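Local atomic coordinates of putative cell surface protein (Streptococcus pyogenes, PDB entry 4OFQ), a protein that probably acts as a cell-surface adhesin of the antigen I/II family, helping the bacterium attach to its surroundings. Residues Lys24-Leu34 / Trp224-Asp233; Tyr250-Ile261 / Thr270-Thr281. All coordinates share one frame; numbering follows the deposited sequence.

Contact 1: Lys24-Leu34 / Trp224-Asp233; sequences KGQSIDGKSVL and WVVPTNRGYD
Two waters tie Ser32 OG to the loop 224-233: one bridges it to Tyr232 OH, lying 2.7 Å from Ser32 OG, and the other donates to Thr228 O. With chi1 at 60°, OG sits between its own N and carbonyl carbon and rests 3.3 Å from Arg230 CA. The backbones pair around the same serine. Ser32 N donates to a lone pair of Asn229 O at 3.2 Å, and Gly231 N answers with a bond of 2.8 Å to Ser32 O, giving a single beta bridge between Ser32 and Arg230.

Next door, the Lys31 chain crosses the Asn229 side chain at about a right angle, bringing CE within 3.2 Å of Asn229 ND2. Bends at chi2 (-62°) and chi4 bring its amine to two waters, and both donate to Arg230 O. Ile28 lays CG2 and CD1 on the backbone of Gly231.

Farther along, the Tyr232 ring is sandwiched. Leu34 CD1 makes a CH-pi contact over one face, 3.9 Å from the ring centroid of Tyr232, while Arg230 CD covers the opposite face; the other methyl of Leu34 reaches Trp224 CH2. Arg230 NH1 serves both Pro227 O and Ser306 O, and NE bonds weakly to Tyr232 O. At the far end, Lys24 NZ forms a salt bridge of 3.0 Å with Asp233 OD2, and Arg304 pairs with OD1 of that carboxylate. A loop and short edge strand of the first of two tandem domains thus meet a loop of the second, a junction consistent with two beta-sandwich domains in series.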
loop_
_atom_site.group_PDB
_atom_site.type_symbol
_atom_site.label_atom_id
_atom_site.label_comp_id
_atom_site.label_asym_id
_atom_site.label_seq_id
_atom_site.Cartn_x
_atom_site.Cartn_y
_atom_site.Cartn_z
ATOM N N LYS A 24 -10.379 -9.497 -1.162
ATOM C CA LYS A 24 -11.194 -10.604 -1.665
ATOM C C LYS A 24 -10.382 -11.865 -1.981
ATOM O O LYS A 24 -10.869 -12.768 -2.662
ATOM C CB LYS A 24 -11.999 -10.173 -2.891
ATOM C CG LYS A 24 -12.884 -8.962 -2.640
ATOM C CD LYS A 24 -13.811 -8.683 -3.813
ATOM C CE LYS A 24 -14.154 -7.202 -3.903
ATOM N NZ LYS A 24 -12.928 -6.376 -4.123
ATOM N N GLY A 25 -9.149 -11.919 -1.487
ATOM C CA GLY A 25 -8.297 -13.087 -1.635
ATOM C C GLY A 25 -7.724 -13.279 -3.030
ATOM O O GLY A 25 -7.209 -14.346 -3.355
ATOM N N GLN A 26 -7.814 -12.247 -3.857
ATOM C CA GLN A 26 -7.271 -12.295 -5.210
ATOM C C GLN A 26 -5.816 -11.845 -5.213
ATOM O O GLN A 26 -5.450 -10.932 -4.483
ATOM C CB GLN A 26 -8.093 -11.392 -6.131
ATOM C CG GLN A 26 -9.496 -11.918 -6.402
ATOM C CD GLN A 26 -9.489 -13.176 -7.255
ATOM O OE1 GLN A 26 -9.484 -14.297 -6.737
ATOM N NE2 GLN A 26 -9.486 -12.994 -8.573
ATOM N N SER A 27 -4.984 -12.477 -6.033
ATOM C CA SER A 27 -3.573 -12.076 -6.108
ATOM C C SER A 27 -3.396 -10.670 -6.684
ATOM O O SER A 27 -3.999 -10.320 -7.697
ATOM C CB SER A 27 -2.762 -13.083 -6.928
ATOM O OG SER A 27 -1.477 -12.564 -7.213
ATOM N N ILE A 28 -2.582 -9.857 -6.015
ATOM C CA ILE A 28 -2.253 -8.528 -6.504
ATOM C C ILE A 28 -0.747 -8.352 -6.673
ATOM O O ILE A 28 -0.234 -7.243 -6.621
ATOM C CB ILE A 28 -2.850 -7.420 -5.612
ATOM C CG1 ILE A 28 -2.514 -7.659 -4.141
ATOM C CG2 ILE A 28 -4.379 -7.374 -5.789
ATOM C CD1 ILE A 28 -2.937 -6.484 -3.236
ATOM N N ASP A 29 -0.055 -9.467 -6.892
ATOM C CA ASP A 29 1.349 -9.443 -7.263
ATOM C C ASP A 29 1.479 -8.551 -8.497
ATOM O O ASP A 29 0.717 -8.698 -9.462
ATOM C CB ASP A 29 1.822 -10.863 -7.588
ATOM C CG ASP A 29 3.343 -11.002 -7.605
ATOM O OD1 ASP A 29 4.067 -9.988 -7.469
ATOM O OD2 ASP A 29 3.820 -12.145 -7.768
ATOM N N GLY A 30 2.416 -7.611 -8.452
ATOM C CA GLY A 30 2.673 -6.737 -9.581
ATOM C C GLY A 30 1.826 -5.473 -9.610
ATOM O O GLY A 30 1.975 -4.657 -10.519
ATOM N N LYS A 31 0.938 -5.303 -8.630
ATOM C CA LYS A 31 0.003 -4.162 -8.634
ATOM C C LYS A 31 0.450 -3.036 -7.711
ATOM O O LYS A 31 1.232 -3.256 -6.784
ATOM C CB LYS A 31 -1.397 -4.603 -8.210
ATOM C CG LYS A 31 -1.903 -5.821 -8.934
ATOM C CD LYS A 31 -2.019 -5.558 -10.409
ATOM C CE LYS A 31 -2.561 -6.778 -11.131
ATOM N NZ LYS A 31 -3.969 -7.101 -10.764
ATOM N N SER A 32 -0.067 -1.831 -7.947
ATOM C CA SER A 32 0.295 -0.706 -7.098
ATOM C C SER A 32 -0.537 -0.672 -5.806
ATOM O O SER A 32 -1.686 -1.165 -5.752
ATOM C CB SER A 32 0.188 0.622 -7.862
ATOM O OG SER A 32 -1.130 0.830 -8.326
ATOM N N VAL A 33 0.058 -0.099 -4.767
ATOM C CA VAL A 33 -0.575 0.016 -3.456
ATOM C C VAL A 33 -0.365 1.440 -2.962
ATOM O O VAL A 33 0.292 2.235 -3.631
ATOM C CB VAL A 33 0.029 -0.984 -2.440
ATOM C CG1 VAL A 33 -0.177 -2.412 -2.924
ATOM C CG2 VAL A 33 1.539 -0.685 -2.215
ATOM N N LEU A 34 -0.919 1.754 -1.791
ATOM C CA LEU A 34 -0.876 3.098 -1.219
ATOM C C LEU A 34 0.017 3.112 0.031
ATOM O O LEU A 34 0.285 2.054 0.605
ATOM C CB LEU A 34 -2.309 3.554 -0.883
ATOM C CG LEU A 34 -3.229 3.622 -2.108
ATOM C CD1 LEU A 34 -4.673 3.911 -1.709
ATOM C CD2 LEU A 34 -2.718 4.700 -3.055
ATOM N N TRP A 224 -5.341 13.797 -7.261
ATOM C CA TRP A 224 -4.388 12.820 -7.761
ATOM C C TRP A 224 -5.160 11.830 -8.613
ATOM O O TRP A 224 -6.294 11.477 -8.291
ATOM C CB TRP A 224 -3.703 12.109 -6.571
ATOM C CG TRP A 224 -2.764 11.009 -6.937
ATOM C CD1 TRP A 224 -1.562 11.130 -7.577
ATOM C CD2 TRP A 224 -2.933 9.609 -6.668
ATOM N NE1 TRP A 224 -0.986 9.890 -7.745
ATOM C CE2 TRP A 224 -1.801 8.943 -7.184
ATOM C CE3 TRP A 224 -3.929 8.859 -6.034
ATOM C CZ2 TRP A 224 -1.634 7.559 -7.084
ATOM C CZ3 TRP A 224 -3.764 7.477 -5.936
ATOM C CH2 TRP A 224 -2.627 6.844 -6.469
ATOM N N VAL A 225 -4.563 11.398 -9.717
ATOM C CA VAL A 225 -5.205 10.400 -10.566
ATOM C C VAL A 225 -4.873 8.992 -10.044
ATOM O O VAL A 225 -3.703 8.621 -9.924
ATOM C CB VAL A 225 -4.769 10.535 -12.022
ATOM C CG1 VAL A 225 -5.335 9.384 -12.835
ATOM C CG2 VAL A 225 -5.232 11.905 -12.602
ATOM N N VAL A 226 -5.910 8.224 -9.719
ATOM C CA VAL A 226 -5.741 6.845 -9.275
ATOM C C VAL A 226 -5.505 5.988 -10.505
ATOM O O VAL A 226 -6.339 5.961 -11.408
ATOM C CB VAL A 226 -6.991 6.359 -8.523
ATOM C CG1 VAL A 226 -6.826 4.929 -8.040
ATOM C CG2 VAL A 226 -7.268 7.268 -7.338
ATOM N N PRO A 227 -4.361 5.294 -10.552
ATOM C CA PRO A 227 -3.939 4.584 -11.761
ATOM C C PRO A 227 -4.587 3.226 -11.896
ATOM O O PRO A 227 -5.064 2.671 -10.895
ATOM C CB PRO A 227 -2.437 4.394 -11.536
ATOM C CG PRO A 227 -2.340 4.211 -10.036
ATOM C CD PRO A 227 -3.356 5.193 -9.472
ATOM N N THR A 228 -4.582 2.691 -13.115
ATOM C CA THR A 228 -5.060 1.338 -13.348
ATOM C C THR A 228 -3.979 0.354 -12.931
ATOM O O THR A 228 -2.855 0.758 -12.629
ATOM C CB THR A 228 -5.443 1.091 -14.822
ATOM O OG1 THR A 228 -4.293 1.281 -15.651
ATOM C CG2 THR A 228 -6.532 2.053 -15.257
ATOM N N ASN A 229 -4.332 -0.928 -12.920
ATOM C CA ASN A 229 -3.445 -1.980 -12.422
ATOM C C ASN A 229 -3.028 -1.731 -10.965
ATOM O O ASN A 229 -1.867 -1.904 -10.579
ATOM C CB ASN A 229 -2.235 -2.165 -13.344
ATOM C CG ASN A 229 -1.662 -3.573 -13.284
ATOM O OD1 ASN A 229 -0.458 -3.753 -13.121
ATOM N ND2 ASN A 229 -2.527 -4.576 -13.408
ATOM N N ARG A 230 -4.002 -1.301 -10.173
ATOM C CA ARG A 230 -3.820 -1.098 -8.748
ATOM C C ARG A 230 -4.362 -2.325 -8.004
ATOM O O ARG A 230 -5.131 -3.116 -8.568
ATOM C CB ARG A 230 -4.558 0.167 -8.309
ATOM C CG ARG A 230 -6.047 0.115 -8.631
ATOM C CD ARG A 230 -6.734 1.340 -8.129
ATOM N NE ARG A 230 -8.163 1.331 -8.389
ATOM C CZ ARG A 230 -8.723 1.842 -9.475
ATOM N NH1 ARG A 230 -7.964 2.395 -10.420
ATOM N NH2 ARG A 230 -10.041 1.797 -9.614
ATOM N N GLY A 231 -3.954 -2.493 -6.748
ATOM C CA GLY A 231 -4.384 -3.632 -5.955
ATOM C C GLY A 231 -5.479 -3.326 -4.940
ATOM O O GLY A 231 -5.649 -4.053 -3.950
ATOM N N TYR A 232 -6.245 -2.270 -5.195
ATOM C CA TYR A 232 -7.245 -1.809 -4.240
ATOM C C TYR A 232 -8.409 -1.123 -4.942
ATOM O O TYR A 232 -8.270 -0.609 -6.053
ATOM C CB TYR A 232 -6.626 -0.810 -3.254
ATOM C CG TYR A 232 -5.965 0.366 -3.943
ATOM C CD1 TYR A 232 -4.632 0.301 -4.340
ATOM C CD2 TYR A 232 -6.673 1.533 -4.205
ATOM C CE1 TYR A 232 -4.024 1.352 -4.977
ATOM C CE2 TYR A 232 -6.075 2.591 -4.835
ATOM C CZ TYR A 232 -4.754 2.503 -5.221
ATOM O OH TYR A 232 -4.163 3.560 -5.867
ATOM N N ASP A 233 -9.541 -1.097 -4.257
ATOM C CA ASP A 233 -10.701 -0.324 -4.691
ATOM C C ASP A 233 -10.766 0.980 -3.914
ATOM O O ASP A 233 -10.014 1.178 -2.959
ATOM C CB ASP A 233 -11.961 -1.150 -4.471
ATOM C CG ASP A 233 -11.895 -2.471 -5.190
ATOM O OD1 ASP A 233 -11.594 -2.443 -6.395
ATOM O OD2 ASP A 233 -12.089 -3.529 -4.551
HETATM O O HOH W 1 1.716 -5.435 -13.004
HETATM O O HOH W 2 -5.948 -4.501 -11.147
HETATM O O HOH W 3 -6.088 -5.802 -9.057
HETATM O O HOH W 4 -1.769 2.947 -6.700
HETATM O O HOH W 5 -0.682 1.224 -11.031
#

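Contact 2: Tyr250-Ile261 / Thr270-Thr281; sequences YQKDKVLATVDI and TKGTDLAKYTET
Edge strand 248-257 of a four-stranded antiparallel sheet is lined by the irregular run 270-278, which opens with a type II turn from Thr270 to Thr273. Ala257 uses both backbone groups: its N donates to Thr273 O at 2.9 Å, and its O accepts from Gly272 N. A nearly straight bond (175°) from Leu275 N to Val255 O completes the bridge of Leu256 with Asp274. Asp260 OD1 takes Lys271 N at 2.7 Å. The extended Lys271 chain then runs past Thr258 O, its CD 3.4 Å from that oxygen.

Alongside the backbone bonds, Leu275 CD1 packs 3.8 Å from Ala257 CB, and Val255 CG1 lies near Ala276 N. Asp274 OD1 accepts from Ala276 N in an Asx turn, while its OD2 shares a water with Val255 N. Beyond the 3-10 turn 276-278, Thr281 OG1 donates to the syn lone pair of Asp253 OD2 at 2.7 Å; Tyr290 OH bonds the same oxygen. The axes of segments 250-257 and 279-281 come within 9.5 Å, nearly antiparallel at 160°; they belong to different sheets, and the chain between them makes a connection between edge strands of the two sheets of a beta sandwich.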
loop_
_atom_site.group_PDB
_atom_site.type_symbol
_atom_site.label_atom_id
_atom_site.label_comp_id
_atom_site.label_asym_id
_atom_site.label_seq_id
_atom_site.Cartn_x
_atom_site.Cartn_y
_atom_site.Cartn_z
ATOM N N TYR A 250 -16.128 32.397 0.399
ATOM C CA TYR A 250 -16.636 31.312 -0.446
ATOM C C TYR A 250 -17.906 31.695 -1.206
ATOM O O TYR A 250 -18.854 32.233 -0.627
ATOM C CB TYR A 250 -16.890 30.055 0.399
ATOM C CG TYR A 250 -17.447 28.872 -0.367
ATOM C CD1 TYR A 250 -16.610 27.997 -1.042
ATOM C CD2 TYR A 250 -18.809 28.616 -0.391
ATOM C CE1 TYR A 250 -17.123 26.908 -1.742
ATOM C CE2 TYR A 250 -19.331 27.527 -1.083
ATOM C CZ TYR A 250 -18.484 26.681 -1.751
ATOM O OH TYR A 250 -19.009 25.609 -2.432
ATOM N N GLN A 251 -17.912 31.414 -2.507
ATOM C CA GLN A 251 -19.082 31.669 -3.347
ATOM C C GLN A 251 -19.720 30.362 -3.809
ATOM O O GLN A 251 -20.903 30.130 -3.576
ATOM C CB GLN A 251 -18.706 32.515 -4.564
ATOM C CG GLN A 251 -18.099 33.869 -4.222
ATOM C CD GLN A 251 -19.093 34.771 -3.532
ATOM O OE1 GLN A 251 -20.170 35.045 -4.070
ATOM N NE2 GLN A 251 -18.751 35.230 -2.325
ATOM N N LYS A 252 -18.932 29.509 -4.453
ATOM C CA LYS A 252 -19.467 28.272 -5.017
ATOM C C LYS A 252 -18.339 27.329 -5.411
ATOM O O LYS A 252 -17.176 27.729 -5.473
ATOM C CB LYS A 252 -20.318 28.592 -6.248
ATOM C CG LYS A 252 -19.501 28.877 -7.498
ATOM C CD LYS A 252 -20.394 28.973 -8.727
ATOM C CE LYS A 252 -19.686 28.475 -9.973
ATOM N NZ LYS A 252 -19.298 27.042 -9.891
ATOM N N ASP A 253 -18.668 26.067 -5.674
ATOM C CA ASP A 253 -17.654 25.171 -6.207
ATOM C C ASP A 253 -18.147 24.428 -7.435
ATOM O O ASP A 253 -19.293 24.604 -7.875
ATOM C CB ASP A 253 -17.149 24.193 -5.142
ATOM C CG ASP A 253 -18.217 23.200 -4.704
ATOM O OD1 ASP A 253 -19.373 23.299 -5.173
ATOM O OD2 ASP A 253 -17.903 22.314 -3.880
ATOM N N LYS A 254 -17.258 23.621 -7.994
ATOM C CA LYS A 254 -17.588 22.729 -9.097
ATOM C C LYS A 254 -16.576 21.593 -9.036
ATOM O O LYS A 254 -15.457 21.786 -8.560
ATOM C CB LYS A 254 -17.472 23.473 -10.436
ATOM C CG LYS A 254 -17.723 22.600 -11.657
ATOM C CD LYS A 254 -17.904 23.420 -12.940
ATOM C CE LYS A 254 -16.672 24.247 -13.263
ATOM N NZ LYS A 254 -16.783 24.918 -14.601
ATOM N N VAL A 255 -16.957 20.410 -9.495
ATOM C CA VAL A 255 -16.010 19.293 -9.515
ATOM C C VAL A 255 -16.136 18.532 -10.844
ATOM O O VAL A 255 -17.252 18.194 -11.269
ATOM C CB VAL A 255 -16.225 18.359 -8.293
ATOM C CG1 VAL A 255 -17.681 17.903 -8.216
ATOM C CG2 VAL A 255 -15.276 17.153 -8.369
ATOM N N LEU A 256 -15.006 18.313 -11.519
ATOM C CA LEU A 256 -15.010 17.728 -12.861
ATOM C C LEU A 256 -14.127 16.491 -12.949
ATOM O O LEU A 256 -13.059 16.434 -12.342
ATOM C CB LEU A 256 -14.496 18.738 -13.887
ATOM C CG LEU A 256 -15.217 20.082 -13.944
ATOM C CD1 LEU A 256 -14.536 21.016 -14.938
ATOM C CD2 LEU A 256 -16.662 19.854 -14.319
ATOM N N ALA A 257 -14.552 15.517 -13.738
ATOM C CA ALA A 257 -13.709 14.349 -13.979
ATOM C C ALA A 257 -12.482 14.781 -14.773
ATOM O O ALA A 257 -12.597 15.570 -15.712
ATOM C CB ALA A 257 -14.488 13.272 -14.726
ATOM N N THR A 258 -11.303 14.295 -14.379
ATOM C CA THR A 258 -10.083 14.595 -15.130
ATOM C C THR A 258 -9.576 13.426 -15.976
ATOM O O THR A 258 -8.566 13.551 -16.674
ATOM C CB THR A 258 -8.957 15.084 -14.206
ATOM O OG1 THR A 258 -8.844 14.201 -13.088
ATOM C CG2 THR A 258 -9.262 16.487 -13.703
ATOM N N VAL A 259 -10.272 12.292 -15.903
ATOM C CA VAL A 259 -10.018 11.139 -16.763
ATOM C C VAL A 259 -11.365 10.509 -17.100
ATOM O O VAL A 259 -12.352 10.793 -16.429
ATOM C CB VAL A 259 -9.186 10.045 -16.052
ATOM C CG1 VAL A 259 -7.774 10.537 -15.725
ATOM C CG2 VAL A 259 -9.905 9.555 -14.791
ATOM N N ASP A 260 -11.410 9.666 -18.126
ATOM C CA ASP A 260 -12.584 8.833 -18.361
ATOM C C ASP A 260 -12.714 7.801 -17.236
ATOM O O ASP A 260 -11.749 7.106 -16.904
ATOM C CB ASP A 260 -12.490 8.089 -19.697
ATOM C CG ASP A 260 -12.592 9.002 -20.903
ATOM O OD1 ASP A 260 -13.063 10.155 -20.782
ATOM O OD2 ASP A 260 -12.206 8.544 -21.996
ATOM N N ILE A 261 -13.908 7.700 -16.662
ATOM C CA ILE A 261 -14.167 6.810 -15.531
ATOM C C ILE A 261 -15.163 5.722 -15.929
ATOM O O ILE A 261 -16.271 6.021 -16.369
ATOM C CB ILE A 261 -14.723 7.590 -14.312
ATOM C CG1 ILE A 261 -13.740 8.684 -13.884
ATOM C CG2 ILE A 261 -15.013 6.645 -13.135
ATOM C CD1 ILE A 261 -14.362 9.750 -12.990
ATOM N N THR A 270 -17.187 10.483 -19.027
ATOM C CA THR A 270 -16.084 11.030 -19.798
ATOM C C THR A 270 -15.338 12.135 -19.065
ATOM O O THR A 270 -15.902 12.839 -18.227
ATOM C CB THR A 270 -16.558 11.534 -21.158
ATOM O OG1 THR A 270 -17.527 12.572 -20.967
ATOM C CG2 THR A 270 -17.190 10.392 -21.923
ATOM N N LYS A 271 -14.054 12.254 -19.368
ATOM C CA LYS A 271 -13.239 13.347 -18.855
ATOM C C LYS A 271 -13.940 14.677 -19.129
ATOM O O LYS A 271 -14.443 14.903 -20.235
ATOM C CB LYS A 271 -11.865 13.312 -19.523
ATOM C CG LYS A 271 -10.952 14.476 -19.184
ATOM C CD LYS A 271 -9.592 14.272 -19.842
ATOM C CE LYS A 271 -8.709 15.488 -19.661
ATOM N NZ LYS A 271 -7.300 15.179 -20.022
ATOM N N GLY A 272 -14.010 15.532 -18.111
ATOM C CA GLY A 272 -14.656 16.830 -18.247
ATOM C C GLY A 272 -16.087 16.876 -17.741
ATOM O O GLY A 272 -16.668 17.955 -17.617
ATOM N N THR A 273 -16.659 15.709 -17.453
ATOM C CA THR A 273 -18.035 15.627 -16.953
ATOM C C THR A 273 -18.152 16.173 -15.520
ATOM O O THR A 273 -17.292 15.935 -14.680
ATOM C CB THR A 273 -18.561 14.168 -16.977
ATOM O OG1 THR A 273 -18.521 13.664 -18.317
ATOM C CG2 THR A 273 -19.992 14.091 -16.458
ATOM N N ASP A 274 -19.223 16.910 -15.260
ATOM C CA ASP A 274 -19.538 17.407 -13.933
ATOM C C ASP A 274 -19.841 16.255 -12.973
ATOM O O ASP A 274 -20.689 15.417 -13.262
ATOM C CB ASP A 274 -20.773 18.305 -14.027
ATOM C CG ASP A 274 -20.980 19.128 -12.782
ATOM O OD1 ASP A 274 -21.458 18.559 -11.775
ATOM O OD2 ASP A 274 -20.657 20.335 -12.812
ATOM N N LEU A 275 -19.172 16.220 -11.823
ATOM C CA LEU A 275 -19.371 15.110 -10.888
ATOM C C LEU A 275 -20.112 15.501 -9.613
ATOM O O LEU A 275 -20.095 14.740 -8.655
ATOM C CB LEU A 275 -18.025 14.482 -10.506
ATOM C CG LEU A 275 -17.201 13.951 -11.673
ATOM C CD1 LEU A 275 -15.855 13.402 -11.187
ATOM C CD2 LEU A 275 -17.975 12.887 -12.442
ATOM N N ALA A 276 -20.756 16.669 -9.596
ATOM C CA ALA A 276 -21.439 17.138 -8.381
ATOM C C ALA A 276 -22.394 16.117 -7.764
ATOM O O ALA A 276 -22.428 15.950 -6.543
ATOM C CB ALA A 276 -22.180 18.445 -8.632
ATOM N N LYS A 277 -23.172 15.435 -8.600
ATOM C CA LYS A 277 -24.197 14.534 -8.084
ATOM C C LYS A 277 -23.626 13.308 -7.373
ATOM O O LYS A 277 -24.363 12.561 -6.728
ATOM C CB LYS A 277 -25.176 14.112 -9.191
ATOM C CG LYS A 277 -24.580 13.227 -10.282
ATOM C CD LYS A 277 -25.607 12.993 -11.370
ATOM C CE LYS A 277 -25.378 11.699 -12.114
ATOM N NZ LYS A 277 -26.534 11.355 -13.005
ATOM N N TYR A 278 -22.319 13.093 -7.506
ATOM C CA TYR A 278 -21.673 11.962 -6.846
ATOM C C TYR A 278 -20.941 12.423 -5.591
ATOM O O TYR A 278 -20.184 11.659 -4.985
ATOM C CB TYR A 278 -20.685 11.276 -7.793
ATOM C CG TYR A 278 -21.284 10.900 -9.125
ATOM C CD1 TYR A 278 -22.294 9.943 -9.209
ATOM C CD2 TYR A 278 -20.837 11.492 -10.301
ATOM C CE1 TYR A 278 -22.840 9.585 -10.430
ATOM C CE2 TYR A 278 -21.382 11.145 -11.528
ATOM C CZ TYR A 278 -22.379 10.185 -11.586
ATOM O OH TYR A 278 -22.931 9.837 -12.804
ATOM N N THR A 279 -21.158 13.678 -5.204
ATOM C CA THR A 279 -20.398 14.260 -4.101
ATOM C C THR A 279 -21.277 15.037 -3.131
ATOM O O THR A 279 -22.467 15.271 -3.384
ATOM C CB THR A 279 -19.308 15.230 -4.600
ATOM O OG1 THR A 279 -19.927 16.342 -5.264
ATOM C CG2 THR A 279 -18.353 14.534 -5.556
ATOM N N GLU A 280 -20.666 15.446 -2.029
ATOM C CA GLU A 280 -21.312 16.317 -1.055
ATOM C C GLU A 280 -20.335 17.421 -0.695
ATOM O O GLU A 280 -19.177 17.158 -0.364
ATOM C CB GLU A 280 -21.689 15.545 0.211
ATOM C CG GLU A 280 -22.696 14.425 -0.001
ATOM C CD GLU A 280 -22.793 13.495 1.201
ATOM O OE1 GLU A 280 -22.352 13.891 2.304
ATOM O OE2 GLU A 280 -23.302 12.364 1.038
ATOM N N THR A 281 -20.797 18.660 -0.775
ATOM C CA THR A 281 -19.970 19.791 -0.402
ATOM C C THR A 281 -20.449 20.315 0.935
ATOM O O THR A 281 -21.648 20.475 1.152
ATOM C CB THR A 281 -20.048 20.915 -1.454
ATOM O OG1 THR A 281 -19.421 20.481 -2.668
ATOM C CG2 THR A 281 -19.352 22.185 -0.942
HETATM O O HOH W 6 -19.736 20.475 -10.020
#

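Contact 1 joins two domains, whereas contact 2 lies wholly inside the second, and their centres are 24 Å apart. They nevertheless touch, Val225 CG1 lying 4.0 Å from Val259 CG1. The chain around Glu307 and Phe308 spans both: Thr228 and Val259 touch Glu307, while Val226 bonds the backbone of Phe308 and the Ile261 side chain touches Phe308. Neither contact supplies a ligand to the calcium ion, which is held by Asp69, Tyr70, Val124 and Glu126 in the first domain. Strand 32-33 of contact 1 is the outermost strand of the mixed sheet that also holds strands 64-70 and 127-132, near which those calcium ligands lie in sequence.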